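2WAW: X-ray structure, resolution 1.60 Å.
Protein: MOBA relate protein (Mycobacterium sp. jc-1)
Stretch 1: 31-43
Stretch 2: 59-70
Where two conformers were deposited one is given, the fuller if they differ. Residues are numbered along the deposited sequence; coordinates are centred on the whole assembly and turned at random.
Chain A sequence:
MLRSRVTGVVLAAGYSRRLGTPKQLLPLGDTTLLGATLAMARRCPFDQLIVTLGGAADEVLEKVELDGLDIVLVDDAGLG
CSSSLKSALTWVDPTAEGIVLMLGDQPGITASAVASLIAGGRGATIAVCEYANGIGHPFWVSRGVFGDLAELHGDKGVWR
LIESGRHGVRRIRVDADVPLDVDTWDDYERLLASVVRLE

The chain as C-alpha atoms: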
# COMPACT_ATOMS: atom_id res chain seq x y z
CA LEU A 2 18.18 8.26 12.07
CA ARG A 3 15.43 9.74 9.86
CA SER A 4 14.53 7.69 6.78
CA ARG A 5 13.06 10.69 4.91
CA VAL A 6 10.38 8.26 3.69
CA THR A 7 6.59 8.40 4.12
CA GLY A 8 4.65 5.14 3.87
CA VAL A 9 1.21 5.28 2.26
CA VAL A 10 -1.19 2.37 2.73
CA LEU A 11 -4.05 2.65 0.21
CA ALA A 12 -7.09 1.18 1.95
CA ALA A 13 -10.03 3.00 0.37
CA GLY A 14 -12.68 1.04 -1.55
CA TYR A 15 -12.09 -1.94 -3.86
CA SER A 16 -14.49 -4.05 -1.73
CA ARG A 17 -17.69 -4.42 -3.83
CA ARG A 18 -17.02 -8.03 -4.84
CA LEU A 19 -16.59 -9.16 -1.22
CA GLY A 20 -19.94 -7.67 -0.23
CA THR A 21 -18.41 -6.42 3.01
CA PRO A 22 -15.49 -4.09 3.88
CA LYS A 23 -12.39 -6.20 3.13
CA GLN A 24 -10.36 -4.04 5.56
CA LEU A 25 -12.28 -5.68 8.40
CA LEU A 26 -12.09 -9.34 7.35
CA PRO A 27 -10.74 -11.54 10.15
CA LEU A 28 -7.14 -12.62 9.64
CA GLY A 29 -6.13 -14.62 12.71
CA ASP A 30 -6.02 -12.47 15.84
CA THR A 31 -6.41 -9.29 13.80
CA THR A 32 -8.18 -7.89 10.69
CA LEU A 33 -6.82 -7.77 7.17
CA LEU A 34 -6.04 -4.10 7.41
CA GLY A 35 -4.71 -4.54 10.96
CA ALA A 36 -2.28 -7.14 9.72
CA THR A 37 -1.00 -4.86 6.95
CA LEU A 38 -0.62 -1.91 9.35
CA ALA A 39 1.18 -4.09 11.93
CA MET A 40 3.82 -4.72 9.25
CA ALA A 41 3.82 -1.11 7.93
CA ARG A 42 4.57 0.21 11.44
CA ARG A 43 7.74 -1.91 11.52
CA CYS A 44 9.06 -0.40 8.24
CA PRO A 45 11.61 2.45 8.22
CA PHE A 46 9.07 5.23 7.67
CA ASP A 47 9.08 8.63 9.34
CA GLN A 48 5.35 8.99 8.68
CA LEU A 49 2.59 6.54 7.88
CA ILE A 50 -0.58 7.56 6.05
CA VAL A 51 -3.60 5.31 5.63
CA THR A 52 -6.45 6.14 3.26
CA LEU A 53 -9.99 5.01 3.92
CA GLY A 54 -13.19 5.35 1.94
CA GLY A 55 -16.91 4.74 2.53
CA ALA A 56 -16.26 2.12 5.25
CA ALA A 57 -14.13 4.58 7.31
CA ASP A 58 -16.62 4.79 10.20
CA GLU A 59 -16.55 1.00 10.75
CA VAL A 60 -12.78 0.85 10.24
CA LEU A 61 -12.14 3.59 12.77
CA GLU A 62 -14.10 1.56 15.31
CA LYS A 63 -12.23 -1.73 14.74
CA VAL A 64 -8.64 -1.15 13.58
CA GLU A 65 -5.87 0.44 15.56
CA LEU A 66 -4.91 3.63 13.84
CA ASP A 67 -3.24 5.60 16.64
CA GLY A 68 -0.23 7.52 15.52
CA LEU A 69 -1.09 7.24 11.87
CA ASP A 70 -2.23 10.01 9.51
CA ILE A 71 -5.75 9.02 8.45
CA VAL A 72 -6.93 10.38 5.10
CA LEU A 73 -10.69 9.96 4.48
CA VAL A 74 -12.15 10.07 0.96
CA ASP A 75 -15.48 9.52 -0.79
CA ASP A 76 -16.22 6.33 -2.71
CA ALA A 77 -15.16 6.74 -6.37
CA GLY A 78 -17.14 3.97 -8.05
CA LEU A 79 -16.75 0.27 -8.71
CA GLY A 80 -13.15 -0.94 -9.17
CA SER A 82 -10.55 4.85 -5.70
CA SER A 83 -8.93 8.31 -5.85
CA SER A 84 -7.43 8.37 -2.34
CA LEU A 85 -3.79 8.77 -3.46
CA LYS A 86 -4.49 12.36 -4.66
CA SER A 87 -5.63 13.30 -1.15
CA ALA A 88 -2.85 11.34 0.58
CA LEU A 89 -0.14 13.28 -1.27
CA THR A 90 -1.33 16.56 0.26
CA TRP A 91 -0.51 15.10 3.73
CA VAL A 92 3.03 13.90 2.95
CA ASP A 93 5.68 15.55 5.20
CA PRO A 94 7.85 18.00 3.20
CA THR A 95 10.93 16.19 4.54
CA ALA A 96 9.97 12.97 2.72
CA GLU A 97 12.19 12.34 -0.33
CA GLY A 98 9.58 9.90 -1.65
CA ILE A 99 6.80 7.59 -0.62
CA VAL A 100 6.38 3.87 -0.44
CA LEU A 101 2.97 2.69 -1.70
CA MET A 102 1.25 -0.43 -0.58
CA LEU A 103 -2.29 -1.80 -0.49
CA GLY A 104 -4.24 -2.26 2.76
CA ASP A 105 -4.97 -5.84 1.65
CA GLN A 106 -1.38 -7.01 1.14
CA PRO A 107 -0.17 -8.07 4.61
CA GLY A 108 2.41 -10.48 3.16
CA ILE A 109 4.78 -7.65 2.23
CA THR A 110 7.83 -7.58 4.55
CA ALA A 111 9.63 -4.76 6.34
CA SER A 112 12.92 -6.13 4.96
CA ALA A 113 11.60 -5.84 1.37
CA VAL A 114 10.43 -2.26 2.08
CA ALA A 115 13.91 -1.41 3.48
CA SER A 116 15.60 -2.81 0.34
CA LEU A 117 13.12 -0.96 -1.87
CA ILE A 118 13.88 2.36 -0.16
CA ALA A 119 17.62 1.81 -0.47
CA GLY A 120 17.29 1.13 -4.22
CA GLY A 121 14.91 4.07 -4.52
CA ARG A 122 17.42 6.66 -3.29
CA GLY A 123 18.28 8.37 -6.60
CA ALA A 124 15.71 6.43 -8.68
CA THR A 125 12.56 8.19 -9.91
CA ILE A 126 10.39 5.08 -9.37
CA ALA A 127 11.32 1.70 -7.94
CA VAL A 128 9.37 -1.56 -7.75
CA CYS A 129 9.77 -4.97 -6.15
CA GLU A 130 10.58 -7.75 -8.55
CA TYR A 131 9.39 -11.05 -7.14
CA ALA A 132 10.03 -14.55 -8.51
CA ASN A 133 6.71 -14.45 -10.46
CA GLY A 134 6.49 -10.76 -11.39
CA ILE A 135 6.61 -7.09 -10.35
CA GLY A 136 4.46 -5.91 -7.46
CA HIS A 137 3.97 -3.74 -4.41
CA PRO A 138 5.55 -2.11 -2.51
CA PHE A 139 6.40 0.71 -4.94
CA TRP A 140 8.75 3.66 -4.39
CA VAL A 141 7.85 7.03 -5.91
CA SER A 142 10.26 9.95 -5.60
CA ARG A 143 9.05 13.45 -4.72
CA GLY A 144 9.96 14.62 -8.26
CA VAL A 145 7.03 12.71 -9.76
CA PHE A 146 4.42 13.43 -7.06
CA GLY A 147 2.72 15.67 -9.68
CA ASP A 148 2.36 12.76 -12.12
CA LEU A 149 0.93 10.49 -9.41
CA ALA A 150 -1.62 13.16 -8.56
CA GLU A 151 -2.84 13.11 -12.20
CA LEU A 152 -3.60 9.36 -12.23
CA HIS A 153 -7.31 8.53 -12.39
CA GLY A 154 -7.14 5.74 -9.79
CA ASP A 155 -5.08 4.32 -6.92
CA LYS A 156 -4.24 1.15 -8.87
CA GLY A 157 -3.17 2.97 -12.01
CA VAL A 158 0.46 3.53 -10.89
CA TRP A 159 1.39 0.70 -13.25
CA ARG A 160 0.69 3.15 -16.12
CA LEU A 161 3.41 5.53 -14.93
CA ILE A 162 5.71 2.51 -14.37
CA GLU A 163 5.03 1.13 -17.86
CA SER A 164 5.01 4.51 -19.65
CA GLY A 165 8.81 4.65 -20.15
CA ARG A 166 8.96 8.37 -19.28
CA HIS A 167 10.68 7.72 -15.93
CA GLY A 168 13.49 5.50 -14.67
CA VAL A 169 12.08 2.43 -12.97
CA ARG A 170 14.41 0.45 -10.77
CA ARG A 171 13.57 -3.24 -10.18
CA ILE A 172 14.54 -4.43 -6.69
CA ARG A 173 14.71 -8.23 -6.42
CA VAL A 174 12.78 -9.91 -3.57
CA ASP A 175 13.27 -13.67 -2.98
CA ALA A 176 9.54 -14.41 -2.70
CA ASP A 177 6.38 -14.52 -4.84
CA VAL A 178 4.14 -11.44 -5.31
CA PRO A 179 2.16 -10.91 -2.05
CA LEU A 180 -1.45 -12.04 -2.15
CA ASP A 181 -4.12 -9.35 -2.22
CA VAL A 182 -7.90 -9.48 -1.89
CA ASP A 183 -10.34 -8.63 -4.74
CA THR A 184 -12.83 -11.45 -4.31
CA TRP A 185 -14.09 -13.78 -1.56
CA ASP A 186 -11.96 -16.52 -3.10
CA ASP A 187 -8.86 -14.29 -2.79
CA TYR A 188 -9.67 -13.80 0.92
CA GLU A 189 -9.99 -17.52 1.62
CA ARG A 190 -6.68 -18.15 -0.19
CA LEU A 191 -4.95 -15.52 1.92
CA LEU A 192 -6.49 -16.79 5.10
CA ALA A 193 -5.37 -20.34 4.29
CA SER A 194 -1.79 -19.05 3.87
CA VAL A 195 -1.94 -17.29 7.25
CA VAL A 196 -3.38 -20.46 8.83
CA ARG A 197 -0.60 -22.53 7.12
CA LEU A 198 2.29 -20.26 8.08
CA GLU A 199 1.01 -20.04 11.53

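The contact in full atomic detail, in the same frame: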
# COMPACT_ATOMS: atom_id res chain seq x y z
N THR A 31 -6.23 -10.68 14.21
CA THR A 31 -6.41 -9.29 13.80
C THR A 31 -7.34 -9.21 12.58
O THR A 31 -8.04 -10.18 12.28
CB THR A 31 -5.03 -8.58 13.58
OG1 THR A 31 -5.25 -7.18 13.38
CG2 THR A 31 -4.25 -9.18 12.41
N THR A 32 -7.40 -8.06 11.92
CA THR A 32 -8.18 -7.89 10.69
C THR A 32 -7.19 -7.81 9.53
O THR A 32 -5.97 -7.69 9.73
CB THR A 32 -8.99 -6.59 10.68
OG1 THR A 32 -8.08 -5.50 10.92
CG2 THR A 32 -10.08 -6.59 11.76
N LEU A 33 -7.69 -7.84 8.31
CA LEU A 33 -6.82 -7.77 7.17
C LEU A 33 -6.06 -6.45 7.15
O LEU A 33 -4.90 -6.44 7.05
CB LEU A 33 -7.66 -7.90 5.90
CG LEU A 33 -7.02 -7.80 4.51
CD1 LEU A 33 -5.91 -8.79 4.34
CD2 LEU A 33 -8.05 -7.93 3.45
N LEU A 34 -6.75 -5.35 7.33
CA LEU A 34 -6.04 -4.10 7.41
C LEU A 34 -5.10 -3.99 8.61
O LEU A 34 -4.07 -3.44 8.51
CB LEU A 34 -6.98 -2.91 7.38
CG LEU A 34 -6.30 -1.55 7.44
CD1 LEU A 34 -5.39 -1.31 6.28
CD2 LEU A 34 -7.32 -0.45 7.49
N GLY A 35 -5.53 -4.52 9.75
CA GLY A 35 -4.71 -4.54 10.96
C GLY A 35 -3.41 -5.29 10.75
O GLY A 35 -2.34 -4.87 11.22
N ALA A 36 -3.48 -6.39 10.01
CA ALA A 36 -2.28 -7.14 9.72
C ALA A 36 -1.30 -6.36 8.84
O ALA A 36 -0.07 -6.33 9.10
CB ALA A 36 -2.65 -8.48 9.07
N THR A 37 -1.83 -5.70 7.81
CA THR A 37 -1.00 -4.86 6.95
C THR A 37 -0.37 -3.70 7.72
O THR A 37 0.82 -3.41 7.57
CB THR A 37 -1.79 -4.34 5.76
OG1 THR A 37 -2.30 -5.47 5.04
CG2 THR A 37 -0.91 -3.49 4.84
N LEU A 38 -1.15 -3.06 8.59
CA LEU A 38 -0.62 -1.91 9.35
C LEU A 38 0.39 -2.32 10.41
O LEU A 38 1.36 -1.59 10.67
CB LEU A 38 -1.76 -1.09 9.94
CG LEU A 38 -2.70 -0.41 8.93
CD1 LEU A 38 -3.75 0.37 9.70
CD2 LEU A 38 -1.95 0.52 7.97
N ALA A 39 0.19 -3.51 11.00
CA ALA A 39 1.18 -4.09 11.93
C ALA A 39 2.55 -4.17 11.26
O ALA A 39 3.57 -3.78 11.86
CB ALA A 39 0.74 -5.46 12.40
N MET A 40 2.58 -4.63 10.01
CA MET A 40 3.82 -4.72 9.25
C MET A 40 4.34 -3.32 8.86
O MET A 40 5.55 -3.03 8.99
CB MET A 40 3.62 -5.65 8.04
CG MET A 40 4.80 -5.78 7.08
SD MET A 40 4.95 -4.38 5.95
CE MET A 40 3.38 -4.46 5.10
N ALA A 41 3.43 -2.46 8.39
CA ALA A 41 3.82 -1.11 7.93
C ALA A 41 4.48 -0.31 9.06
O ALA A 41 5.40 0.48 8.83
CB ALA A 41 2.62 -0.37 7.35
N ARG A 42 4.00 -0.51 10.29
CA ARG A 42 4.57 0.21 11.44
C ARG A 42 6.02 -0.18 11.72
O ARG A 42 6.80 0.61 12.27
CB ARG A 42 3.71 -0.01 12.69
CG ARG A 42 2.36 0.71 12.64
CD ARG A 42 1.59 0.32 13.90
NE ARG A 42 0.23 0.85 13.97
CZ ARG A 42 -0.09 1.99 14.58
NH1 ARG A 42 0.83 2.75 15.16
NH2 ARG A 42 -1.36 2.37 14.62
N ARG A 43 6.38 -1.41 11.33
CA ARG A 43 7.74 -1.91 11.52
C ARG A 43 8.72 -1.53 10.41
O ARG A 43 9.93 -1.86 10.51
CB ARG A 43 7.72 -3.42 11.69
CG ARG A 43 6.91 -3.89 12.89
CD ARG A 43 7.02 -5.40 13.10
NE ARG A 43 6.76 -6.19 11.89
CZ ARG A 43 5.64 -6.88 11.65
NH1 ARG A 43 4.64 -6.88 12.53
NH2 ARG A 43 5.52 -7.57 10.53
N GLU A 59 -16.72 2.36 10.21
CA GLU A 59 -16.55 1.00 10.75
C GLU A 59 -15.08 0.70 11.03
O GLU A 59 -14.73 0.11 12.05
CB GLU A 59 -17.10 -0.05 9.76
CG GLU A 59 -18.55 0.14 9.34
CD GLU A 59 -18.90 -0.69 8.10
OE1 GLU A 59 -19.15 -1.90 8.24
OE2 GLU A 59 -18.93 -0.12 6.99
N VAL A 60 -14.22 1.09 10.09
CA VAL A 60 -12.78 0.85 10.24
C VAL A 60 -12.18 1.58 11.46
O VAL A 60 -11.38 1.01 12.21
CB VAL A 60 -12.01 1.19 8.95
CG1 VAL A 60 -10.51 1.09 9.18
CG2 VAL A 60 -12.41 0.24 7.84
N LEU A 61 -12.61 2.80 11.67
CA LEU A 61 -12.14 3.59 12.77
C LEU A 61 -12.51 2.92 14.08
O LEU A 61 -11.83 3.06 15.04
CB LEU A 61 -12.68 5.01 12.70
CG LEU A 61 -12.31 5.87 11.52
CD1 LEU A 61 -12.94 7.23 11.54
CD2 LEU A 61 -10.86 5.98 11.31
N GLU A 62 -13.65 2.27 14.12
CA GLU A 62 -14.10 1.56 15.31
C GLU A 62 -13.31 0.30 15.61
O GLU A 62 -13.23 -0.07 16.72
CB GLU A 62 -15.61 1.27 15.26
CG GLU A 62 -16.49 2.50 15.14
CD GLU A 62 -17.98 2.27 14.80
OE1 GLU A 62 -18.42 1.16 14.43
OE2 GLU A 62 -18.73 3.24 14.89
N LYS A 63 -12.74 -0.35 14.60
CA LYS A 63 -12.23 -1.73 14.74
C LYS A 63 -10.75 -1.97 14.42
O LYS A 63 -10.25 -3.08 14.64
CB LYS A 63 -13.07 -2.69 13.89
CG LYS A 63 -14.50 -2.87 14.38
CD LYS A 63 -15.31 -3.69 13.39
CE LYS A 63 -16.74 -3.86 13.86
NZ LYS A 63 -17.48 -4.83 13.00
N VAL A 64 -10.06 -0.98 13.88
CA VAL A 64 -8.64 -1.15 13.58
C VAL A 64 -7.84 -0.13 14.37
O VAL A 64 -8.28 1.01 14.56
CB VAL A 64 -8.37 -1.00 12.06
CG1 VAL A 64 -6.88 -1.16 11.75
CG2 VAL A 64 -9.22 -2.00 11.28
N GLU A 65 -6.67 -0.51 14.83
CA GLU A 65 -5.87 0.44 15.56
C GLU A 65 -5.09 1.35 14.64
O GLU A 65 -4.19 0.97 13.98
CB GLU A 65 -4.92 -0.28 16.48
CG GLU A 65 -3.98 0.66 17.19
CD GLU A 65 -4.68 1.57 18.15
OE1 GLU A 65 -4.95 1.09 19.24
OE2 GLU A 65 -4.97 2.71 17.86
N LEU A 66 -5.50 2.59 14.64
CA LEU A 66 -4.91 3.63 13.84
C LEU A 66 -4.16 4.75 14.58
O LEU A 66 -3.80 5.70 14.00
CB LEU A 66 -5.96 4.21 12.92
CG LEU A 66 -6.78 3.23 12.10
CD1 LEU A 66 -7.95 3.85 11.57
CD2 LEU A 66 -6.05 2.63 11.06
N ASP A 67 -3.94 4.59 15.88
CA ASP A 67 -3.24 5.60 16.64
C ASP A 67 -1.86 5.87 16.10
O ASP A 67 -1.16 4.98 15.78
CB ASP A 67 -3.13 5.21 18.11
N GLY A 68 -1.52 7.11 15.98
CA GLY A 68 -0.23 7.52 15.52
C GLY A 68 -0.06 7.57 14.04
O GLY A 68 0.97 7.92 13.57
N LEU A 69 -1.10 7.21 13.31
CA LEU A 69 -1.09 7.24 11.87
C LEU A 69 -1.81 8.47 11.35
O LEU A 69 -2.65 8.97 12.01
CB LEU A 69 -1.76 5.98 11.33
CG LEU A 69 -1.28 4.64 11.84
CD1 LEU A 69 -1.89 3.53 11.11
CD2 LEU A 69 0.17 4.49 11.88
N ASP A 70 -1.47 8.94 10.16
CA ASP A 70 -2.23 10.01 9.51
C ASP A 70 -3.33 9.37 8.67
O ASP A 70 -3.05 8.66 7.70
CB ASP A 70 -1.32 10.87 8.63
CG ASP A 70 -0.36 11.69 9.45
OD1 ASP A 70 -0.80 12.30 10.46
OD2 ASP A 70 0.84 11.72 9.10
O HOH W 1 -7.81 -4.73 13.60
O HOH W 2 -2.13 -0.46 13.32

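The strongest polar link is made by Arg-42, whose guanidinium reaches across to backbone carbonyls of the other stretch. Its NH1 and NH2 both donate to Asp-67 O, at 3.1 and 2.9 Å, and NH2 also donates to Glu-65 O at 3.2 Å. Arginine suits this place because its planar head carries N-H groups around its rim, and both oxygens lie near that plane, while Leu-69 CG covers one face, 3.6 Å from Arg-42 NH2. A water extends the link, accepting from Arg-42 NE (2.8 Å) and donating to Glu-65 O (2.6 Å).

The receiving loop is itself braced: Asp-67 N donates to Glu-65 OE2 (2.9 Å), and Gly-68 has backbone angles that call for glycine.

At the other end, Thr-32 OG1, held near the backbone by a short side chain, caps the helix by accepting from Gly-35 N (3.0 Å). A water bridges this hydroxyl (2.8 Å) to Lys-63 O (3.1 Å).

Between these polar ends lies apolar packing, suited to buried leucines with no polar side-chain group to satisfy. Leu-38 CD1 meets Leu-66 CD2 at 3.5 Å, Leu-69 CD1 at 3.9 Å and Val-64 CG1 at 4.0 Å, while Leu-34 CD2 rests 3.9 Å from Val-60 CG1. Gly-35 CA lies 4.1 Å from Val-64 CG1; a CB there would clash with Thr-31 OG1.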